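PDB 6AQZ: gdp-l-fucose synthetase from Naegleria fowleri, which binds NADP and probably catalyses the NADPH-dependent epimerisation and reduction of GDP-4-keto-6-deoxy-mannose to GDP-L-fucose. Local coordinates for residues Tyr117-Lys123 with Glu179-Phe185; Asn199-Glu203 with Met212-Lys217; Gln11-Ser15 with Lys308-Leu312. All blocks are in the same frame, centred on the assembly; numbering follows the deposited sequence.

Contact 1. Residues Tyr117-Lys123 with Glu179-Phe185; sequences YDFGVKK and EGKSCLF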
ATOM      1  N   TYR A 117      13.091  -3.584  13.970  1.00 54.98           N
ATOM      2  CA  TYR A 117      14.108  -2.552  13.880  1.00 52.95           C
ATOM      3  C   TYR A 117      14.451  -1.995  15.257  1.00 54.45           C
ATOM      4  O   TYR A 117      15.629  -1.924  15.633  1.00 54.92           O
ATOM      5  CB  TYR A 117      13.630  -1.440  12.954  1.00 47.97           C
ATOM      6  CG  TYR A 117      14.743  -0.511  12.634  1.00 48.03           C
ATOM      7  CD1 TYR A 117      15.707  -0.867  11.708  1.00 47.02           C
ATOM      8  CD2 TYR A 117      14.883   0.697  13.312  1.00 58.14           C
ATOM      9  CE1 TYR A 117      16.777  -0.016  11.425  1.00 56.93           C
ATOM     10  CE2 TYR A 117      15.939   1.557  13.034  1.00 60.62           C
ATOM     11  CZ  TYR A 117      16.886   1.187  12.094  1.00 60.31           C
ATOM     12  OH  TYR A 117      17.938   2.023  11.819  1.00 63.87           O
ATOM     13  N   ASP A 118      13.432  -1.619  16.037  1.00 52.91           N
ATOM     14  CA  ASP A 118      13.693  -0.964  17.317  1.00 56.08           C
ATOM     15  C   ASP A 118      14.461  -1.864  18.275  1.00 54.87           C
ATOM     16  O   ASP A 118      15.250  -1.372  19.086  1.00 61.97           O
ATOM     17  CB  ASP A 118      12.389  -0.502  17.969  1.00 58.01           C
ATOM     18  CG  ASP A 118      11.734   0.658  17.233  1.00 61.56           C
ATOM     19  OD1 ASP A 118      12.341   1.219  16.295  1.00 63.75           O
ATOM     20  OD2 ASP A 118      10.603   1.022  17.615  1.00 65.06           O
ATOM     21  N   PHE A 119      14.221  -3.166  18.231  1.00 54.98           N
ATOM     22  CA  PHE A 119      14.893  -4.099  19.122  1.00 51.79           C
ATOM     23  C   PHE A 119      16.134  -4.716  18.506  1.00 54.86           C
ATOM     24  O   PHE A 119      16.706  -5.643  19.089  1.00 62.94           O
ATOM     25  CB  PHE A 119      13.923  -5.200  19.544  1.00 49.20           C
ATOM     26  CG  PHE A 119      12.922  -4.760  20.575  1.00 55.51           C
ATOM     27  CD1 PHE A 119      11.772  -4.098  20.205  1.00 51.38           C
ATOM     28  CD2 PHE A 119      13.135  -5.019  21.920  1.00 61.68           C
ATOM     29  CE1 PHE A 119      10.856  -3.704  21.150  1.00 54.83           C
ATOM     30  CE2 PHE A 119      12.220  -4.623  22.868  1.00 62.20           C
ATOM     31  CZ  PHE A 119      11.078  -3.967  22.480  1.00 59.04           C
ATOM     32  N   GLY A 120      16.583  -4.200  17.369  1.00 55.33           N
ATOM     33  CA  GLY A 120      17.844  -4.605  16.773  1.00 60.42           C
ATOM     34  C   GLY A 120      17.954  -6.040  16.297  1.00 57.60           C
ATOM     35  O   GLY A 120      19.023  -6.648  16.426  1.00 64.06           O
ATOM     36  N   VAL A 121      16.879  -6.599  15.749  1.00 54.49           N
ATOM     37  CA  VAL A 121      16.955  -7.937  15.171  1.00 49.68           C
ATOM     38  C   VAL A 121      17.954  -7.914  14.023  1.00 49.99           C
ATOM     39  O   VAL A 121      17.959  -6.982  13.208  1.00 49.44           O
ATOM     40  CB  VAL A 121      15.564  -8.383  14.706  1.00 47.53           C
ATOM     41  CG1 VAL A 121      15.639  -9.718  13.994  1.00 46.52           C
ATOM     42  CG2 VAL A 121      14.601  -8.441  15.903  1.00 48.26           C
ATOM     43  N   LYS A 122      18.841  -8.911  13.980  1.00 53.32           N
ATOM     44  CA  LYS A 122      19.884  -8.917  12.956  1.00 55.96           C
ATOM     45  C   LYS A 122      19.284  -9.150  11.577  1.00 50.28           C
ATOM     46  O   LYS A 122      19.559  -8.394  10.638  1.00 46.72           O
ATOM     47  CB  LYS A 122      20.955  -9.973  13.264  1.00 51.66           C
ATOM     48  CG  LYS A 122      21.754  -9.771  14.551  1.00 53.28           C
ATOM     49  CD  LYS A 122      22.765 -10.914  14.735  1.00 55.39           C
ATOM     50  CE  LYS A 122      23.829 -10.629  15.793  1.00 66.37           C
ATOM     51  NZ  LYS A 122      23.275 -10.529  17.172  1.00 72.86           N
ATOM     52  N   LYS A 123      18.406 -10.146  11.455  1.00 42.44           N
ATOM     53  CA  LYS A 123      17.787 -10.473  10.177  1.00 47.58           C
ATOM     54  C   LYS A 123      16.328 -10.864  10.406  1.00 48.29           C
ATOM     55  O   LYS A 123      16.011 -11.587  11.352  1.00 51.51           O
ATOM     56  CB  LYS A 123      18.525 -11.602   9.458  1.00 42.50           C
ATOM     57  CG  LYS A 123      18.107 -11.767   8.011  1.00 47.22           C
ATOM     58  CD  LYS A 123      18.597 -13.076   7.405  1.00 46.21           C
ATOM     59  CE  LYS A 123      20.026 -12.988   6.948  1.00 42.72           C
ATOM     60  NZ  LYS A 123      20.419 -14.171   6.111  1.00 48.54           N
ATOM     61  N   GLU A 179      21.544   4.666   9.676  1.00 68.96           N
ATOM     62  CA  GLU A 179      21.826   4.756  11.097  1.00 73.84           C
ATOM     63  C   GLU A 179      22.984   3.870  11.521  1.00 73.81           C
ATOM     64  O   GLU A 179      23.361   3.887  12.696  1.00 74.16           O
ATOM     65  CB  GLU A 179      20.581   4.368  11.882  1.00 70.41           C
ATOM     66  CG  GLU A 179      20.010   5.465  12.717  1.00 74.77           C
ATOM     67  CD  GLU A 179      18.550   5.242  12.938  1.00 83.55           C
ATOM     68  OE1 GLU A 179      17.770   5.790  12.147  1.00 87.92           O
ATOM     69  OE2 GLU A 179      18.175   4.484  13.862  1.00 86.56           O
ATOM     70  N   GLY A 180      23.599   3.153  10.585  1.00 64.15           N
ATOM     71  CA  GLY A 180      24.668   2.248  10.936  1.00 63.59           C
ATOM     72  C   GLY A 180      24.240   1.051  11.743  1.00 70.80           C
ATOM     73  O   GLY A 180      25.087   0.402  12.363  1.00 78.36           O
ATOM     74  N   LYS A 181      22.944   0.745  11.779  1.00 67.72           N
ATOM     75  CA  LYS A 181      22.485  -0.472  12.432  1.00 56.70           C
ATOM     76  C   LYS A 181      22.676  -1.658  11.502  1.00 54.64           C
ATOM     77  O   LYS A 181      22.660  -1.520  10.274  1.00 53.79           O
ATOM     78  CB  LYS A 181      21.014  -0.373  12.838  1.00 55.18           C
ATOM     79  CG  LYS A 181      20.778   0.389  14.129  1.00 62.46           C
ATOM     80  CD  LYS A 181      19.308   0.364  14.566  1.00 67.33           C
ATOM     81  CE  LYS A 181      19.090  -0.517  15.797  1.00 74.04           C
ATOM     82  NZ  LYS A 181      17.945  -0.048  16.655  1.00 76.35           N
ATOM     83  N   SER A 182      22.871  -2.836  12.103  1.00 53.03           N
ATOM     84  CA  SER A 182      23.055  -4.084  11.356  1.00 60.40           C
ATOM     85  C   SER A 182      21.731  -4.843  11.390  1.00 63.22           C
ATOM     86  O   SER A 182      21.513  -5.756  12.195  1.00 62.27           O
ATOM     87  CB  SER A 182      24.202  -4.905  11.936  1.00 66.33           C
ATOM     88  OG  SER A 182      25.447  -4.281  11.667  1.00 73.93           O
ATOM     89  N   CYS A 183      20.813  -4.407  10.528  1.00 56.80           N
ATOM     90  CA  CYS A 183      19.484  -4.996  10.421  1.00 53.56           C
ATOM     91  C   CYS A 183      19.207  -5.282   8.960  1.00 55.96           C
ATOM     92  O   CYS A 183      19.241  -4.367   8.132  1.00 61.61           O
ATOM     93  CB  CYS A 183      18.408  -4.064  10.970  1.00 50.18           C
ATOM     94  SG  CYS A 183      18.477  -3.867  12.725  1.00 63.45           S
ATOM     95  N   LEU A 184      18.921  -6.539   8.646  1.00 50.87           N
ATOM     96  CA  LEU A 184      18.550  -6.927   7.297  1.00 51.85           C
ATOM     97  C   LEU A 184      17.100  -7.400   7.304  1.00 49.39           C
ATOM     98  O   LEU A 184      16.685  -8.172   8.182  1.00 55.18           O
ATOM     99  CB  LEU A 184      19.483  -8.010   6.750  1.00 52.27           C
ATOM    100  CG  LEU A 184      19.171  -8.446   5.308  1.00 53.40           C
ATOM    101  CD1 LEU A 184      19.129  -7.245   4.345  1.00 46.32           C
ATOM    102  CD2 LEU A 184      20.147  -9.509   4.815  1.00 52.69           C
ATOM    103  N   PHE A 185      16.341  -6.920   6.332  1.00 44.42           N
ATOM    104  CA  PHE A 185      14.952  -7.301   6.102  1.00 42.98           C
ATOM    105  C   PHE A 185      14.869  -7.908   4.717  1.00 41.75           C
ATOM    106  O   PHE A 185      15.297  -7.286   3.740  1.00 51.37           O
ATOM    107  CB  PHE A 185      14.011  -6.085   6.212  1.00 38.92           C
ATOM    108  CG  PHE A 185      13.872  -5.549   7.608  1.00 39.36           C
ATOM    109  CD1 PHE A 185      14.835  -4.724   8.144  1.00 38.23           C
ATOM    110  CD2 PHE A 185      12.763  -5.861   8.378  1.00 38.20           C
ATOM    111  CE1 PHE A 185      14.718  -4.249   9.422  1.00 41.41           C
ATOM    112  CE2 PHE A 185      12.630  -5.378   9.667  1.00 40.00           C
ATOM    113  CZ  PHE A 185      13.590  -4.576  10.192  1.00 45.49           C
TER

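Contact 2. Residues Asn199-Glu203 with Met212-Lys217; sequences NFNVE and MHKCYK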
ATOM      1  N   ASN A 199      -5.170 -25.998   7.304  1.00 55.18           N
ATOM      2  CA  ASN A 199      -6.590 -25.746   7.525  1.00 53.98           C
ATOM      3  C   ASN A 199      -7.371 -26.626   6.557  1.00 51.51           C
ATOM      4  O   ASN A 199      -7.381 -26.369   5.351  1.00 45.61           O
ATOM      5  CB  ASN A 199      -6.930 -24.270   7.332  1.00 58.08           C
ATOM      6  CG  ASN A 199      -8.389 -23.983   7.597  1.00 69.33           C
ATOM      7  OD1 ASN A 199      -9.168 -24.889   7.924  1.00 78.51           O
ATOM      8  ND2 ASN A 199      -8.769 -22.727   7.494  1.00 63.51           N
ATOM      9  N   PHE A 200      -8.035 -27.659   7.081  1.00 51.89           N
ATOM     10  CA  PHE A 200      -8.683 -28.648   6.235  1.00 53.07           C
ATOM     11  C   PHE A 200     -10.178 -28.420   6.058  1.00 56.36           C
ATOM     12  O   PHE A 200     -10.877 -29.330   5.603  1.00 55.02           O
ATOM     13  CB  PHE A 200      -8.438 -30.040   6.793  1.00 54.13           C
ATOM     14  CG  PHE A 200      -7.005 -30.430   6.796  1.00 50.89           C
ATOM     15  CD1 PHE A 200      -6.449 -31.057   5.707  1.00 48.87           C
ATOM     16  CD2 PHE A 200      -6.210 -30.169   7.897  1.00 51.20           C
ATOM     17  CE1 PHE A 200      -5.118 -31.429   5.723  1.00 53.90           C
ATOM     18  CE2 PHE A 200      -4.884 -30.535   7.920  1.00 53.14           C
ATOM     19  CZ  PHE A 200      -4.338 -31.175   6.836  1.00 52.77           C
ATOM     20  N   ASN A 201     -10.682 -27.242   6.406  1.00 57.86           N
ATOM     21  CA  ASN A 201     -12.075 -26.912   6.145  1.00 62.00           C
ATOM     22  C   ASN A 201     -12.311 -26.881   4.642  1.00 61.01           C
ATOM     23  O   ASN A 201     -11.649 -26.122   3.928  1.00 70.87           O
ATOM     24  CB  ASN A 201     -12.392 -25.547   6.766  1.00 65.47           C
ATOM     25  CG  ASN A 201     -13.853 -25.145   6.598  1.00 68.46           C
ATOM     26  OD1 ASN A 201     -14.225 -24.539   5.591  1.00 67.81           O
ATOM     27  ND2 ASN A 201     -14.673 -25.436   7.603  1.00 66.66           N
ATOM     28  N   VAL A 202     -13.268 -27.673   4.154  1.00 55.14           N
ATOM     29  CA  VAL A 202     -13.510 -27.710   2.715  1.00 59.82           C
ATOM     30  C   VAL A 202     -13.977 -26.348   2.200  1.00 66.62           C
ATOM     31  O   VAL A 202     -13.691 -25.984   1.055  1.00 69.28           O
ATOM     32  CB  VAL A 202     -14.516 -28.812   2.339  1.00 65.40           C
ATOM     33  CG1 VAL A 202     -14.053 -30.187   2.849  1.00 62.26           C
ATOM     34  CG2 VAL A 202     -15.884 -28.456   2.870  1.00 78.84           C
ATOM     35  N   GLU A 203     -14.685 -25.567   3.022  1.00 71.80           N
ATOM     36  CA  GLU A 203     -15.236 -24.307   2.526  1.00 68.69           C
ATOM     37  C   GLU A 203     -14.174 -23.217   2.500  1.00 69.48           C
ATOM     38  O   GLU A 203     -14.025 -22.518   1.498  1.00 68.77           O
ATOM     39  CB  GLU A 203     -16.441 -23.873   3.371  1.00 67.12           C
ATOM     40  N   MET A 212      -8.171 -33.396   0.709  1.00 54.43           N
ATOM     41  CA  MET A 212      -7.888 -34.438   1.694  1.00 61.25           C
ATOM     42  C   MET A 212      -9.063 -34.656   2.630  1.00 62.12           C
ATOM     43  O   MET A 212      -9.450 -35.798   2.894  1.00 68.73           O
ATOM     44  CB  MET A 212      -6.639 -34.103   2.502  1.00 62.92           C
ATOM     45  CG  MET A 212      -5.365 -34.366   1.753  1.00 66.85           C
ATOM     46  SD  MET A 212      -3.907 -34.037   2.746  1.00 66.79           S
ATOM     47  CE  MET A 212      -2.651 -34.369   1.516  1.00 64.41           C
ATOM     48  N   HIS A 213      -9.655 -33.571   3.126  1.00 59.76           N
ATOM     49  CA  HIS A 213     -10.787 -33.707   4.033  1.00 59.44           C
ATOM     50  C   HIS A 213     -11.989 -34.281   3.299  1.00 63.87           C
ATOM     51  O   HIS A 213     -12.746 -35.084   3.862  1.00 63.77           O
ATOM     52  CB  HIS A 213     -11.134 -32.349   4.642  1.00 55.59           C
ATOM     53  CG  HIS A 213     -12.013 -32.437   5.849  1.00 60.24           C
ATOM     54  ND1 HIS A 213     -12.541 -31.325   6.469  1.00 63.50           N
ATOM     55  CD2 HIS A 213     -12.468 -33.505   6.541  1.00 61.07           C
ATOM     56  CE1 HIS A 213     -13.272 -31.706   7.501  1.00 64.20           C
ATOM     57  NE2 HIS A 213     -13.245 -33.023   7.565  1.00 62.72           N
ATOM     58  N   LYS A 214     -12.168 -33.877   2.039  1.00 62.06           N
ATOM     59  CA  LYS A 214     -13.243 -34.408   1.214  1.00 63.43           C
ATOM     60  C   LYS A 214     -13.085 -35.907   1.002  1.00 65.22           C
ATOM     61  O   LYS A 214     -14.059 -36.666   1.108  1.00 69.11           O
ATOM     62  CB  LYS A 214     -13.259 -33.679  -0.133  1.00 62.92           C
ATOM     63  CG  LYS A 214     -14.491 -32.850  -0.394  1.00 67.67           C
ATOM     64  CD  LYS A 214     -14.134 -31.464  -0.859  1.00 80.12           C
ATOM     65  CE  LYS A 214     -14.620 -31.228  -2.282  1.00 87.26           C
ATOM     66  NZ  LYS A 214     -15.934 -31.909  -2.491  1.00 89.60           N
ATOM     67  N   CYS A 215     -11.859 -36.352   0.723  1.00 56.27           N
ATOM     68  CA  CYS A 215     -11.618 -37.770   0.507  1.00 57.39           C
ATOM     69  C   CYS A 215     -11.872 -38.547   1.797  1.00 62.86           C
ATOM     70  O   CYS A 215     -12.414 -39.663   1.770  1.00 69.33           O
ATOM     71  CB  CYS A 215     -10.196 -37.988  -0.014  1.00 54.34           C
ATOM     72  SG  CYS A 215      -9.855 -39.680  -0.605  1.00 62.43           S
ATOM     73  N   TYR A 216     -11.451 -37.979   2.931  1.00 55.11           N
ATOM     74  CA  TYR A 216     -11.714 -38.580   4.229  1.00 56.08           C
ATOM     75  C   TYR A 216     -13.211 -38.756   4.475  1.00 61.84           C
ATOM     76  O   TYR A 216     -13.644 -39.815   4.939  1.00 63.69           O
ATOM     77  CB  TYR A 216     -11.081 -37.720   5.322  1.00 53.60           C
ATOM     78  CG  TYR A 216     -11.305 -38.228   6.741  1.00 58.84           C
ATOM     79  CD1 TYR A 216     -12.448 -37.854   7.452  1.00 54.63           C
ATOM     80  CD2 TYR A 216     -10.370 -39.043   7.381  1.00 59.58           C
ATOM     81  CE1 TYR A 216     -12.658 -38.296   8.752  1.00 65.96           C
ATOM     82  CE2 TYR A 216     -10.576 -39.485   8.677  1.00 66.33           C
ATOM     83  CZ  TYR A 216     -11.722 -39.112   9.359  1.00 74.04           C
ATOM     84  OH  TYR A 216     -11.931 -39.555  10.651  1.00 84.02           O
ATOM     85  N   LYS A 217     -14.021 -37.735   4.157  1.00 64.12           N
ATOM     86  CA  LYS A 217     -15.466 -37.848   4.348  1.00 59.00           C
ATOM     87  C   LYS A 217     -16.061 -38.930   3.452  1.00 56.58           C
ATOM     88  O   LYS A 217     -16.932 -39.700   3.884  1.00 60.61           O
ATOM     89  CB  LYS A 217     -16.144 -36.497   4.090  1.00 59.17           C
ATOM     90  CG  LYS A 217     -15.892 -35.395   5.146  1.00 63.52           C
ATOM     91  CD  LYS A 217     -16.456 -34.017   4.681  1.00 70.12           C
ATOM     92  CE  LYS A 217     -16.067 -32.864   5.623  1.00 74.45           C
ATOM     93  NZ  LYS A 217     -16.824 -31.592   5.364  1.00 74.62           N
TER
HETATM   94  O   HOH W   1     -15.020 -29.161   6.219  1.00 43.78           O

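Contact 3. Residues Gln11-Ser15 with Lys308-Leu312; sequences QREVS and KFLRL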
ATOM      1  N   GLN A  11      27.632  -6.316  -1.729  1.00 57.14           N
ATOM      2  CA  GLN A  11      27.319  -7.650  -1.227  1.00 65.55           C
ATOM      3  C   GLN A  11      26.774  -8.557  -2.322  1.00 59.00           C
ATOM      4  O   GLN A  11      26.025  -8.108  -3.192  1.00 54.19           O
ATOM      5  CB  GLN A  11      26.294  -7.564  -0.097  1.00 66.30           C
ATOM      6  CG  GLN A  11      26.700  -6.643   1.026  1.00 71.54           C
ATOM      7  CD  GLN A  11      27.871  -7.183   1.820  1.00 75.70           C
ATOM      8  OE1 GLN A  11      27.841  -8.318   2.300  1.00 73.91           O
ATOM      9  NE2 GLN A  11      28.912  -6.375   1.959  1.00 77.89           N
ATOM     10  N   ARG A  12      27.153  -9.838  -2.270  1.00 57.08           N
ATOM     11  CA  ARG A  12      26.523 -10.821  -3.136  1.00 51.44           C
ATOM     12  C   ARG A  12      25.134 -11.145  -2.582  1.00 55.10           C
ATOM     13  O   ARG A  12      24.734 -10.636  -1.537  1.00 48.48           O
ATOM     14  CB  ARG A  12      27.423 -12.058  -3.264  1.00 52.02           C
ATOM     15  CG  ARG A  12      28.722 -11.778  -4.038  1.00 54.51           C
ATOM     16  CD  ARG A  12      29.513 -13.031  -4.440  1.00 59.39           C
ATOM     17  NE  ARG A  12      29.907 -13.818  -3.272  1.00 60.19           N
ATOM     18  CZ  ARG A  12      29.420 -15.021  -2.977  1.00 54.95           C
ATOM     19  NH1 ARG A  12      29.811 -15.637  -1.879  1.00 54.28           N
ATOM     20  NH2 ARG A  12      28.552 -15.611  -3.780  1.00 59.00           N
ATOM     21  N   GLU A  13      24.373 -11.972  -3.300  1.00 59.91           N
ATOM     22  CA  GLU A  13      23.057 -12.384  -2.788  1.00 51.36           C
ATOM     23  C   GLU A  13      23.174 -13.271  -1.549  1.00 52.13           C
ATOM     24  O   GLU A  13      22.282 -13.262  -0.691  1.00 51.96           O
ATOM     25  CB  GLU A  13      22.250 -13.106  -3.871  1.00 45.49           C
ATOM     26  CG  GLU A  13      21.720 -12.194  -4.983  1.00 46.16           C
ATOM     27  CD  GLU A  13      21.434 -12.939  -6.302  1.00 62.53           C
ATOM     28  OE1 GLU A  13      20.274 -12.897  -6.777  1.00 62.83           O
ATOM     29  OE2 GLU A  13      22.367 -13.578  -6.858  1.00 53.79           O
ATOM     30  N   VAL A  14      24.254 -14.032  -1.432  1.00 46.48           N
ATOM     31  CA  VAL A  14      24.461 -14.937  -0.311  1.00 46.00           C
ATOM     32  C   VAL A  14      25.749 -14.602   0.433  1.00 53.07           C
ATOM     33  O   VAL A  14      26.722 -14.112  -0.147  1.00 49.46           O
ATOM     34  CB  VAL A  14      24.486 -16.417  -0.787  1.00 50.42           C
ATOM     35  CG1 VAL A  14      23.140 -16.799  -1.377  1.00 48.24           C
ATOM     36  CG2 VAL A  14      25.568 -16.626  -1.819  1.00 47.89           C
ATOM     37  N   SER A  15      25.736 -14.853   1.741  1.00 52.26           N
ATOM     38  CA  SER A  15      26.950 -14.764   2.543  1.00 50.86           C
ATOM     39  C   SER A  15      27.961 -15.819   2.090  1.00 50.92           C
ATOM     40  O   SER A  15      27.619 -16.782   1.407  1.00 60.07           O
ATOM     41  CB  SER A  15      26.619 -14.925   4.023  1.00 51.19           C
ATOM     42  OG  SER A  15      25.808 -16.084   4.234  1.00 56.01           O
ATOM     43  N   LYS A 308      15.798 -18.432  -9.175  1.00 39.54           N
ATOM     44  CA  LYS A 308      16.719 -17.804  -8.231  1.00 48.99           C
ATOM     45  C   LYS A 308      17.208 -18.804  -7.174  1.00 50.96           C
ATOM     46  O   LYS A 308      18.414 -18.927  -6.920  1.00 52.42           O
ATOM     47  CB  LYS A 308      16.069 -16.583  -7.586  1.00 40.20           C
ATOM     48  CG  LYS A 308      17.001 -15.936  -6.592  1.00 43.72           C
ATOM     49  CD  LYS A 308      16.961 -14.435  -6.666  1.00 54.09           C
ATOM     50  CE  LYS A 308      15.755 -13.869  -5.981  1.00 52.46           C
ATOM     51  NZ  LYS A 308      15.844 -12.398  -5.877  1.00 44.71           N
ATOM     52  N   PHE A 309      16.282 -19.524  -6.545  1.00 41.22           N
ATOM     53  CA  PHE A 309      16.662 -20.506  -5.544  1.00 42.66           C
ATOM     54  C   PHE A 309      17.457 -21.644  -6.172  1.00 46.77           C
ATOM     55  O   PHE A 309      18.442 -22.123  -5.596  1.00 44.02           O
ATOM     56  CB  PHE A 309      15.401 -21.040  -4.838  1.00 42.57           C
ATOM     57  CG  PHE A 309      15.698 -21.888  -3.658  1.00 44.33           C
ATOM     58  CD1 PHE A 309      15.960 -23.240  -3.811  1.00 50.80           C
ATOM     59  CD2 PHE A 309      15.760 -21.331  -2.392  1.00 47.93           C
ATOM     60  CE1 PHE A 309      16.242 -24.041  -2.707  1.00 54.72           C
ATOM     61  CE2 PHE A 309      16.052 -22.128  -1.278  1.00 54.83           C
ATOM     62  CZ  PHE A 309      16.294 -23.485  -1.442  1.00 51.18           C
ATOM     63  N   LEU A 310      17.066 -22.063  -7.378  1.00 44.91           N
ATOM     64  CA  LEU A 310      17.805 -23.117  -8.060  1.00 48.70           C
ATOM     65  C   LEU A 310      19.228 -22.668  -8.380  1.00 56.85           C
ATOM     66  O   LEU A 310      20.169 -23.461  -8.319  1.00 69.73           O
ATOM     67  CB  LEU A 310      17.057 -23.520  -9.328  1.00 51.70           C
ATOM     68  CG  LEU A 310      17.804 -24.531 -10.182  1.00 61.87           C
ATOM     69  CD1 LEU A 310      17.729 -25.896  -9.516  1.00 59.75           C
ATOM     70  CD2 LEU A 310      17.223 -24.559 -11.571  1.00 66.78           C
ATOM     71  N   ARG A 311      19.403 -21.401  -8.732  1.00 58.41           N
ATOM     72  CA  ARG A 311      20.737 -20.881  -8.995  1.00 57.63           C
ATOM     73  C   ARG A 311      21.514 -20.661  -7.698  1.00 57.17           C
ATOM     74  O   ARG A 311      22.730 -20.878  -7.660  1.00 56.67           O
ATOM     75  CB  ARG A 311      20.632 -19.598  -9.832  1.00 47.11           C
ATOM     76  CG  ARG A 311      21.828 -18.675  -9.762  1.00 52.09           C
ATOM     77  CD  ARG A 311      21.685 -17.444 -10.696  1.00 55.24           C
ATOM     78  NE  ARG A 311      20.708 -16.462 -10.210  1.00 51.15           N
ATOM     79  CZ  ARG A 311      20.957 -15.595  -9.231  1.00 50.46           C
ATOM     80  NH1 ARG A 311      22.142 -15.592  -8.624  1.00 46.77           N
ATOM     81  NH2 ARG A 311      20.031 -14.727  -8.853  1.00 47.50           N
ATOM     82  N   LEU A 312      20.844 -20.227  -6.628  1.00 55.45           N
ATOM     83  CA  LEU A 312      21.573 -19.932  -5.400  1.00 50.78           C
ATOM     84  C   LEU A 312      21.823 -21.178  -4.559  1.00 59.79           C
ATOM     85  O   LEU A 312      22.807 -21.230  -3.813  1.00 61.67           O
ATOM     86  CB  LEU A 312      20.818 -18.881  -4.585  1.00 44.63           C
ATOM     87  CG  LEU A 312      20.941 -17.509  -5.250  1.00 49.39           C
ATOM     88  CD1 LEU A 312      20.305 -16.417  -4.422  1.00 49.12           C
ATOM     89  CD2 LEU A 312      22.424 -17.220  -5.516  1.00 40.44           C
TER
HETATM   90  O   HOH W   2      18.190 -11.321  -5.189  1.00 43.45           O

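Contact 1. Residues Tyr117-Lys123 with Glu179-Phe185
K181 reaches across the ring of Y117, in the last turn of helix 98-118, where two parallel strands of the Rossmann-type sheet begin. The ammonium of K181 stands over the face of the tyrosine ring, NZ 4.8 Å from the ring centroid and 24° off its normal, a cation-pi contact. Bent at CG-CD (chi3 109°), the lysine chain lays CD against the phenol end and then turns back, so that NZ also donates to the backbone carbonyl of Y117 (NZ to O 3.2 Å). That oxygen takes a second hydrogen bond, from G120 N on the opposite face of its plane, part of the Schellman motif, with G120 at positive phi, that ends the helix. The E179 carboxylate stands nearly perpendicular to the ring (86°) and reaches its hydroxyl edge, where Y117 OH gives OE2 a weak hydrogen bond. From an oblique direction C183 SG comes within 5.0 Å of the Y117 ring centroid, and the edge of the F185 ring, at CZ, faces N and CB of Y117 (CZ to CB 4.2 Å). Y172, K175 and A176 of helix 156-179 also pack against Y117, the Y172 ring turned about 20° from it. Beyond the turn the backbones come into parallel pairing: K123 and L184 send their side chains the same way, alongside each other, and L184 N donates to K122 O at 2.8 Å.

Contact 2. Residues Asn199-Glu203 with Met212-Lys217
F200 and H213 form the close-packed half of this contact, their CB atoms 4.2 Å apart. With CG anti to the backbone N (chi1 -164°), the imidazole of H213 swings toward the loop, and ND1 donates to F200 O at 2.7 Å. The bond is short but bent, 135° at the hydrogen, and ND1 lies 40° above the carbonyl plane. Since NE2 bonds to Y336 OH, both ring nitrogens are engaged, fixing the ring's rotation. The F200 ring receives M212 SD at its edge, 4.1 Å from CE1, a Met-aromatic contact, while F332 stacks on that ring.

Toward solvent the fit is looser. V202 spreads CG1 over the chain of K214, meeting CD at 3.9 Å, and faces the end of K217 tip to tip. A water links V202 N with K217 NZ, accepting from both at 3.1 Å, and CE of K217 lies over one face of the H213 ring, offset toward its rim. K214 carries its ammonium away to V226 O. N199 OD1 accepts from N201 N, an Asx turn. Leaving strand 184-194, the loop folds back on helix 207-221 and meets F332 and R340 of the C-terminal part, the F200 side chain about 9 Å from the bound NADP.

Contact 3. Residues Gln11-Ser15 with Lys308-Leu312
E13 OE1 is gripped from two directions: R311 NH2 donates to it at 2.8 Å, and a water gives it a longer bond of 3.1 Å. The companion oxygen OE2 takes R311 NH1 at 2.7 Å, so the arginine holds the carboxylate end-on, one nitrogen to each oxygen, in a bidentate salt bridge. Guanidinium and carboxylate are nearly coplanar, 14° apart, and both bonds run almost straight, at 170° and 165°. OE1 offers its syn lone pair; OE2 is also met on the syn side, slightly out of the carboxylate plane. A bend about the CG-CD bond turns the end of R311 to bring its two terminal nitrogens level with the glutamate.

The water also accepts from K308 NZ at 2.7 Å, bridging a second positive group to the carboxylate, which would be expected to favour its ionised form; NZ and E13 OE1 themselves stay 4.5 Å apart. K308 NZ has protein partners as well, Y254 OH and P259 O. Beside the salt bridge, L312 CD1 touches E13 CB at 3.9 Å and V14 CG1 at 4.2 Å. This surface contact ties the N-terminal loop to the short helix 307-312, and W249 of helix 240-253 packs against both V14 and L312.

How the contacts relate
Contact 3 joins the N-terminal loop to helix 307-312, 293 residues on, and contacts 1 and 2 follow each other in series within that span. Contact 1 lies at the start of strands 123-127 and 184-194, neighbours in the parallel sheet. The chain then continues along strand 184-194 and into helix 207-221, against which the 199-203 loop packs in contact 2. Contacts 1 and 2 have centres about 42 Å apart, on opposite sides of the chain's centre. Contact 3 is nearer to contact 1 (centres about 21 Å) than to contact 2 (about 38 Å). None touches another: contact 1 sits in the Rossmann-type sheet, contact 2 beyond its end and contact 3 at the surface.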